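Local coordinates for thioesterase (Pseudomonas aeruginosa, PDB 2O5U), which probably hydrolyses fatty acyl-CoA thioesters, as a hotdog-fold enzyme of the 4-hydroxybenzoyl-CoA thioesterase family, at residues A[30-34]-A[35-39]. Numbering follows the deposited sequence.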
ATOM      1  N   GLY A  30      -7.503 -13.018  -4.525  1.00 19.59           N
ATOM      2  CA  GLY A  30      -7.700 -13.600  -3.204  1.00 18.72           C
ATOM      3  C   GLY A  30      -6.473 -13.993  -2.401  1.00 19.50           C
ATOM      4  O   GLY A  30      -6.613 -14.443  -1.281  1.00 19.58           O
ATOM      5  N   HIS A  31      -5.280 -13.852  -2.965  1.00 17.25           N
ATOM      6  CA  HIS A  31      -4.065 -14.223  -2.243  1.00 16.91           C
ATOM      7  C   HIS A  31      -3.212 -12.953  -2.082  1.00 15.95           C
ATOM      8  O   HIS A  31      -3.424 -11.934  -2.772  1.00 14.02           O
ATOM      9  CB  HIS A  31      -3.264 -15.280  -3.027  1.00 17.85           C
ATOM     10  CG  HIS A  31      -4.043 -16.532  -3.333  1.00 20.69           C
ATOM     11  ND1 HIS A  31      -4.696 -17.249  -2.362  1.00 26.55           N
ATOM     12  CD2 HIS A  31      -4.236 -17.211  -4.489  1.00 29.46           C
ATOM     13  CE1 HIS A  31      -5.290 -18.303  -2.904  1.00 28.25           C
ATOM     14  NE2 HIS A  31      -5.016 -18.309  -4.194  1.00 30.07           N
ATOM     15  N   VAL A  32      -2.196 -13.053  -1.245  1.00 15.04           N
ATOM     16  CA  VAL A  32      -1.271 -11.915  -1.035  1.00 15.68           C
ATOM     17  C   VAL A  32      -0.621 -11.545  -2.347  1.00 15.63           C
ATOM     18  O   VAL A  32      -0.030 -12.393  -3.062  1.00 17.21           O
ATOM     19  CB  VAL A  32      -0.198 -12.238   0.043  1.00 14.81           C
ATOM     20  CG1 VAL A  32       0.989 -11.138   0.048  1.00 15.24           C
ATOM     21  CG2 VAL A  32      -0.865 -12.392   1.423  1.00 15.39           C
ATOM     22  N   ASN A  33      -0.737 -10.260  -2.679  1.00 16.70           N
ATOM     23  CA  ASN A  33      -0.178  -9.730  -3.937  1.00 16.55           C
ATOM     24  C   ASN A  33       1.358  -9.859  -4.057  1.00 16.52           C
ATOM     25  O   ASN A  33       2.096  -9.702  -3.087  1.00 15.87           O
ATOM     26  CB  ASN A  33      -0.662  -8.289  -4.168  1.00 15.39           C
ATOM     27  CG  ASN A  33      -0.213  -7.743  -5.487  1.00 18.24           C
ATOM     28  OD1 ASN A  33       0.769  -7.006  -5.560  1.00 17.96           O
ATOM     29  ND2 ASN A  33      -0.923  -8.112  -6.553  1.00 17.89           N
ATOM     30  N   ASN A  34       1.834 -10.225  -5.236  1.00 15.68           N
ATOM     31  CA  ASN A  34       3.292 -10.321  -5.467  1.00 16.87           C
ATOM     32  C   ASN A  34       4.153  -9.132  -4.949  1.00 16.69           C
ATOM     33  O   ASN A  34       5.253  -9.316  -4.425  1.00 17.61           O
ATOM     34  CB  ASN A  34       3.541 -10.528  -6.977  1.00 17.24           C
ATOM     35  CG  ASN A  34       3.094  -9.333  -7.837  1.00 20.87           C
ATOM     36  OD1 ASN A  34       3.898  -8.469  -8.199  1.00 20.23           O
ATOM     37  ND2 ASN A  34       1.823  -9.274  -8.139  1.00 22.98           N
ATOM     38  N   VAL A  35       3.636  -7.912  -5.087  1.00 16.01           N
ATOM     39  CA  VAL A  35       4.343  -6.681  -4.634  1.00 15.45           C
ATOM     40  C   VAL A  35       4.629  -6.720  -3.111  1.00 17.40           C
ATOM     41  O   VAL A  35       5.717  -6.293  -2.626  1.00 15.68           O
ATOM     42  CB  VAL A  35       3.545  -5.425  -5.044  1.00 15.44           C
ATOM     43  CG1 VAL A  35       4.214  -4.093  -4.438  1.00 17.43           C
ATOM     44  CG2 VAL A  35       3.498  -5.376  -6.599  1.00 14.87           C
ATOM     45  N   THR A  36       3.641  -7.229  -2.378  1.00 17.73           N
ATOM     46  CA  THR A  36       3.653  -7.255  -0.914  1.00 18.88           C
ATOM     47  C   THR A  36       4.850  -8.001  -0.378  1.00 17.01           C
ATOM     48  O   THR A  36       5.364  -7.660   0.647  1.00 17.48           O
ATOM     49  CB  THR A  36       2.297  -7.809  -0.319  1.00 21.03           C
ATOM     50  OG1 THR A  36       1.187  -7.131  -0.937  1.00 22.20           O
ATOM     51  CG2 THR A  36       2.195  -7.589   1.218  1.00 18.48           C
ATOM     52  N   TYR A  37       5.332  -8.979  -1.121  1.00 17.28           N
ATOM     53  CA  TYR A  37       6.460  -9.769  -0.674  1.00 16.36           C
ATOM     54  C   TYR A  37       7.698  -8.900  -0.533  1.00 16.56           C
ATOM     55  O   TYR A  37       8.477  -9.052   0.410  1.00 16.50           O
ATOM     56  CB  TYR A  37       6.695 -10.902  -1.665  1.00 15.94           C
ATOM     57  CG  TYR A  37       5.698 -12.047  -1.522  1.00 18.19           C
ATOM     58  CD1 TYR A  37       4.421 -11.938  -2.069  1.00 15.84           C
ATOM     59  CD2 TYR A  37       6.035 -13.205  -0.822  1.00 18.61           C
ATOM     60  CE1 TYR A  37       3.477 -12.969  -1.955  1.00 18.84           C
ATOM     61  CE2 TYR A  37       5.114 -14.267  -0.702  1.00 20.16           C
ATOM     62  CZ  TYR A  37       3.856 -14.152  -1.275  1.00 17.47           C
ATOM     63  OH  TYR A  37       2.978 -15.209  -1.163  1.00 18.95           O
ATOM     64  N   TYR A  38       7.853  -7.931  -1.431  1.00 17.18           N
ATOM     65  CA  TYR A  38       8.994  -7.023  -1.326  1.00 17.51           C
ATOM     66  C   TYR A  38       8.922  -6.111  -0.122  1.00 16.50           C
ATOM     67  O   TYR A  38       9.954  -5.729   0.446  1.00 16.78           O
ATOM     68  CB  TYR A  38       9.128  -6.205  -2.613  1.00 18.26           C
ATOM     69  CG  TYR A  38       9.555  -7.009  -3.810  1.00 18.52           C
ATOM     70  CD1 TYR A  38       8.655  -7.314  -4.829  1.00 19.21           C
ATOM     71  CD2 TYR A  38      10.869  -7.462  -3.927  1.00 18.50           C
ATOM     72  CE1 TYR A  38       9.057  -8.072  -5.925  1.00 18.57           C
ATOM     73  CE2 TYR A  38      11.286  -8.222  -5.011  1.00 17.42           C
ATOM     74  CZ  TYR A  38      10.391  -8.495  -6.022  1.00 15.59           C
ATOM     75  OH  TYR A  38      10.835  -9.231  -7.107  1.00 17.36           O
ATOM     76  N   ALA A  39       7.707  -5.728   0.255  1.00 14.62           N
ATOM     77  CA  ALA A  39       7.458  -5.022   1.515  1.00 15.90           C
ATOM     78  C   ALA A  39       7.820  -5.876   2.740  1.00 16.74           C
ATOM     79  O   ALA A  39       8.420  -5.353   3.692  1.00 16.31           O
ATOM     80  CB  ALA A  39       6.024  -4.504   1.597  1.00 14.01           C
TER
HETATM   81  O   HOH W   1       0.623 -14.934  -2.543  1.00 13.85           O
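Asn-33 caps the N-terminus of helix 34-53, the long central helix of the hotdog fold: its OD1 accepts a hydrogen bond from Val-35 N at 3.0 Å. With CG swung anti to the backbone N (chi1 -175°), the amide runs alongside the Val-35 side chain. The N-H comes from above the carbonyl plane, 51° out of it, yet the bond is fairly straight at the hydrogen (151°). Asn-33 OD1 also lies 3.2 Å from Val-35 CB, while ND2 is held by Asp-27 and by Asp-42 of the second subunit, so both ends of the amide are engaged and its rotation is fixed. Behind the cap, the first turn closes through weak backbone bonds from Thr-36 N to Asn-33 O and from Tyr-37 N to Asn-34 O.

The tightly packed part is apolar. Val-32 CG1, anti to the Val-32 nitrogen, sits 3.6 Å from Thr-36 CB and also meets the Tyr-37 ring at CE1. The two side chains of Val-32 and Thr-36 cross at about a right angle. Beyond this pair, the Tyr-37 ring stands edge-to-face with Tyr-73 of strand 62-73, joining the helix start to the sheet.

The looser, partly exposed side, formed by Asn-34 and Val-35, faces the second subunit. Asn-34 OD1 approaches Val-35 CG2 at 3.5 Å, and its ND2 turns to Asp-42 of the second subunit, where Val-35 packs against its own counterpart. Back on the buried side, the Tyr-37 hydroxyl reaches the loop through one water at the edge of the ring, in its plane: the water donates to Val-32 O at 2.7 Å and is hydrogen-bonded to Tyr-37 OH, also at 2.7 Å.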